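Local coordinates for protein methylmalonyl-CoA carboxyltransferase 5S subunit (Propionibacterium freudenreichii subsp. shermanii, PDB 1RQB) that transfers a carboxyl group from the biotin of the 1.3S subunit to pyruvate, forming oxaloacetate, as the cobalt-binding homodimeric 5S component of transcarboxylase, at residues 53-61 against 280-289. Numbering follows the deposited sequence.
Sequences CADIDAAGY and NLDYDRLHKI
Asp55 reaches across to helix 283-296 and forms a salt bridge with Arg285: NH1 donates to OD1 over 2.8 Å, in the guanidinium plane and on the anti side of the carboxylate, with the two planes 61° apart. The other oxygen, OD2, lies 2.7 Å from a water that also sits, more loosely, near the backbone O of Lys288. The aliphatic part of Lys288 crosses the carboxylate at about a right angle, CD lying 3.4 Å from Asp55 OD1, while its ammonium bends off toward Asp284 in a long salt bridge. Ile56 CB points away from the second segment and its side chain packs on Met94, yet CG1 meets CD1 of Ile289 at 3.8 Å. The two helices run nearly antiparallel, with segment axes 8.8 Å apart. They belong to the outer helical layer of the TIM barrel; strand 277-278, which leads into helix 283-296, pairs in parallel with strand 23-29, from which the chain runs by way of helix 31-39 to helix 53-58. Ala58 sets its CB over the centre of one guanidinium face of Arg285, and a bend at chi2 (-64°) lays that group flat against the methyl. Ala59 packs its CB against Leu286 CD2 and Ile289 CD1; its carbonyl O accepts a hydrogen bond from Asp282 N at 2.9 Å and a CA-H...O contact from Leu281. Asp282 is itself the N-cap of the second helix, OD1 receiving Arg285 N from above the carboxylate plane. Gly60, with positive phi (104°), turns the chain closely past Asn280 and Leu281. Tyr61 CB points away, but the ring approaches the second segment, CD2 against Leu281 CD2 at 3.8 Å, Ile289 CD1 at the ring edge, and OH against Leu286 CD2 while weakly hydrogen-bonded to Glu29.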
# COMPACT_ATOMS: atom_id res chain seq x y z
N CYS A 53 0.83 -8.96 23.19
CA CYS A 53 1.57 -8.01 24.03
C CYS A 53 2.99 -8.47 24.36
O CYS A 53 3.93 -7.67 24.32
CB CYS A 53 0.79 -7.71 25.31
SG CYS A 53 -0.60 -6.57 25.03
N ALA A 54 3.17 -9.74 24.70
CA ALA A 54 4.52 -10.22 25.04
C ALA A 54 5.47 -10.02 23.85
O ALA A 54 6.60 -9.56 24.02
CB ALA A 54 4.48 -11.70 25.45
N ASP A 55 5.01 -10.35 22.65
CA ASP A 55 5.87 -10.19 21.47
C ASP A 55 6.09 -8.71 21.15
O ASP A 55 7.20 -8.32 20.77
CB ASP A 55 5.27 -10.92 20.27
CG ASP A 55 5.37 -12.43 20.43
OD1 ASP A 55 6.47 -12.91 20.79
OD2 ASP A 55 4.36 -13.13 20.20
N ILE A 56 5.06 -7.89 21.30
CA ILE A 56 5.20 -6.45 21.03
C ILE A 56 6.24 -5.86 21.98
O ILE A 56 7.11 -5.09 21.57
CB ILE A 56 3.84 -5.73 21.22
CG1 ILE A 56 2.92 -6.08 20.04
CG2 ILE A 56 4.04 -4.21 21.32
CD1 ILE A 56 1.49 -5.52 20.14
N ASP A 57 6.17 -6.27 23.24
CA ASP A 57 7.07 -5.79 24.30
C ASP A 57 8.52 -6.16 24.02
O ASP A 57 9.43 -5.46 24.46
CB ASP A 57 6.65 -6.39 25.66
CG ASP A 57 7.51 -5.87 26.81
OD1 ASP A 57 7.33 -4.70 27.23
OD2 ASP A 57 8.37 -6.63 27.29
N ALA A 58 8.78 -7.24 23.29
CA ALA A 58 10.17 -7.64 23.04
C ALA A 58 10.61 -7.36 21.60
O ALA A 58 11.70 -7.76 21.20
CB ALA A 58 10.33 -9.13 23.32
N ALA A 59 9.79 -6.66 20.82
CA ALA A 59 10.13 -6.43 19.40
C ALA A 59 11.21 -5.36 19.22
O ALA A 59 11.92 -5.37 18.22
CB ALA A 59 8.88 -6.06 18.62
N GLY A 60 11.34 -4.43 20.17
CA GLY A 60 12.34 -3.38 20.04
C GLY A 60 11.83 -2.00 19.63
O GLY A 60 12.60 -1.14 19.20
N TYR A 61 10.53 -1.77 19.79
CA TYR A 61 9.93 -0.48 19.40
C TYR A 61 10.37 0.64 20.35
O TYR A 61 10.62 0.40 21.53
CB TYR A 61 8.41 -0.58 19.47
CG TYR A 61 7.80 -1.54 18.49
CD1 TYR A 61 7.12 -2.67 18.94
CD2 TYR A 61 7.82 -1.28 17.12
CE1 TYR A 61 6.47 -3.53 18.04
CE2 TYR A 61 7.18 -2.13 16.22
CZ TYR A 61 6.50 -3.25 16.69
OH TYR A 61 5.81 -4.04 15.80
N ASN A 280 16.06 -1.28 15.16
CA ASN A 280 16.50 -2.36 16.05
C ASN A 280 15.32 -3.29 16.32
O ASN A 280 15.17 -3.80 17.43
CB ASN A 280 17.07 -1.81 17.36
CG ASN A 280 16.05 -1.05 18.18
OD1 ASN A 280 15.65 0.05 17.82
ND2 ASN A 280 15.62 -1.65 19.30
N LEU A 281 14.50 -3.52 15.31
CA LEU A 281 13.34 -4.41 15.48
C LEU A 281 13.76 -5.87 15.26
O LEU A 281 14.63 -6.15 14.43
CB LEU A 281 12.21 -4.05 14.50
CG LEU A 281 11.65 -2.63 14.67
CD1 LEU A 281 10.44 -2.47 13.79
CD2 LEU A 281 11.30 -2.37 16.13
N ASP A 282 13.15 -6.77 16.02
CA ASP A 282 13.40 -8.22 15.95
C ASP A 282 12.39 -8.80 14.96
O ASP A 282 11.19 -8.87 15.26
CB ASP A 282 13.18 -8.82 17.35
CG ASP A 282 13.46 -10.31 17.41
OD1 ASP A 282 13.03 -11.05 16.51
OD2 ASP A 282 14.10 -10.74 18.40
N TYR A 283 12.86 -9.21 13.78
CA TYR A 283 11.98 -9.72 12.72
C TYR A 283 11.16 -10.94 13.14
O TYR A 283 10.02 -11.10 12.71
CB TYR A 283 12.79 -10.04 11.46
CG TYR A 283 13.23 -8.81 10.71
CD1 TYR A 283 14.56 -8.40 10.71
CD2 TYR A 283 12.30 -8.04 10.00
CE1 TYR A 283 14.96 -7.25 10.02
CE2 TYR A 283 12.69 -6.89 9.31
CZ TYR A 283 14.02 -6.50 9.33
OH TYR A 283 14.42 -5.37 8.64
N ASP A 284 11.72 -11.81 13.97
CA ASP A 284 10.97 -12.99 14.41
C ASP A 284 9.77 -12.55 15.27
O ASP A 284 8.69 -13.12 15.16
CB ASP A 284 11.82 -13.94 15.24
CG ASP A 284 11.07 -15.20 15.61
OD1 ASP A 284 11.48 -15.89 16.58
OD2 ASP A 284 10.06 -15.52 14.93
N ARG A 285 9.97 -11.55 16.13
CA ARG A 285 8.87 -11.07 16.96
C ARG A 285 7.82 -10.41 16.07
O ARG A 285 6.62 -10.60 16.26
CB ARG A 285 9.35 -10.05 18.01
CG ARG A 285 10.25 -10.61 19.11
CD ARG A 285 9.53 -11.63 20.00
NE ARG A 285 10.42 -12.04 21.09
CZ ARG A 285 10.02 -12.59 22.23
NH1 ARG A 285 8.74 -12.82 22.48
NH2 ARG A 285 10.93 -12.89 23.16
N LEU A 286 8.27 -9.65 15.08
CA LEU A 286 7.35 -8.97 14.16
C LEU A 286 6.49 -10.01 13.43
O LEU A 286 5.30 -9.81 13.21
CB LEU A 286 8.12 -8.12 13.14
CG LEU A 286 8.94 -6.96 13.69
CD1 LEU A 286 9.54 -6.15 12.53
CD2 LEU A 286 8.05 -6.05 14.53
N HIS A 287 7.11 -11.12 13.03
CA HIS A 287 6.38 -12.17 12.30
C HIS A 287 5.27 -12.74 13.19
O HIS A 287 4.17 -13.02 12.72
CB HIS A 287 7.36 -13.28 11.91
CG HIS A 287 6.72 -14.39 11.14
ND1 HIS A 287 6.35 -14.27 9.82
CD2 HIS A 287 6.36 -15.64 11.52
CE1 HIS A 287 5.79 -15.40 9.42
NE2 HIS A 287 5.78 -16.25 10.43
N LYS A 288 5.56 -12.92 14.48
CA LYS A 288 4.56 -13.46 15.41
C LYS A 288 3.41 -12.47 15.60
O LYS A 288 2.25 -12.86 15.69
CB LYS A 288 5.19 -13.78 16.77
CG LYS A 288 6.28 -14.82 16.75
CD LYS A 288 6.79 -15.08 18.16
CE LYS A 288 7.96 -16.06 18.18
NZ LYS A 288 7.66 -17.33 17.47
N ILE A 289 3.74 -11.19 15.70
CA ILE A 289 2.70 -10.17 15.88
C ILE A 289 1.83 -10.12 14.62
O ILE A 289 0.60 -10.06 14.69
CB ILE A 289 3.35 -8.78 16.13
CG1 ILE A 289 4.19 -8.85 17.40
CG2 ILE A 289 2.27 -7.69 16.25
CD1 ILE A 289 5.22 -7.72 17.52
O HOH W 1 2.13 -12.25 19.04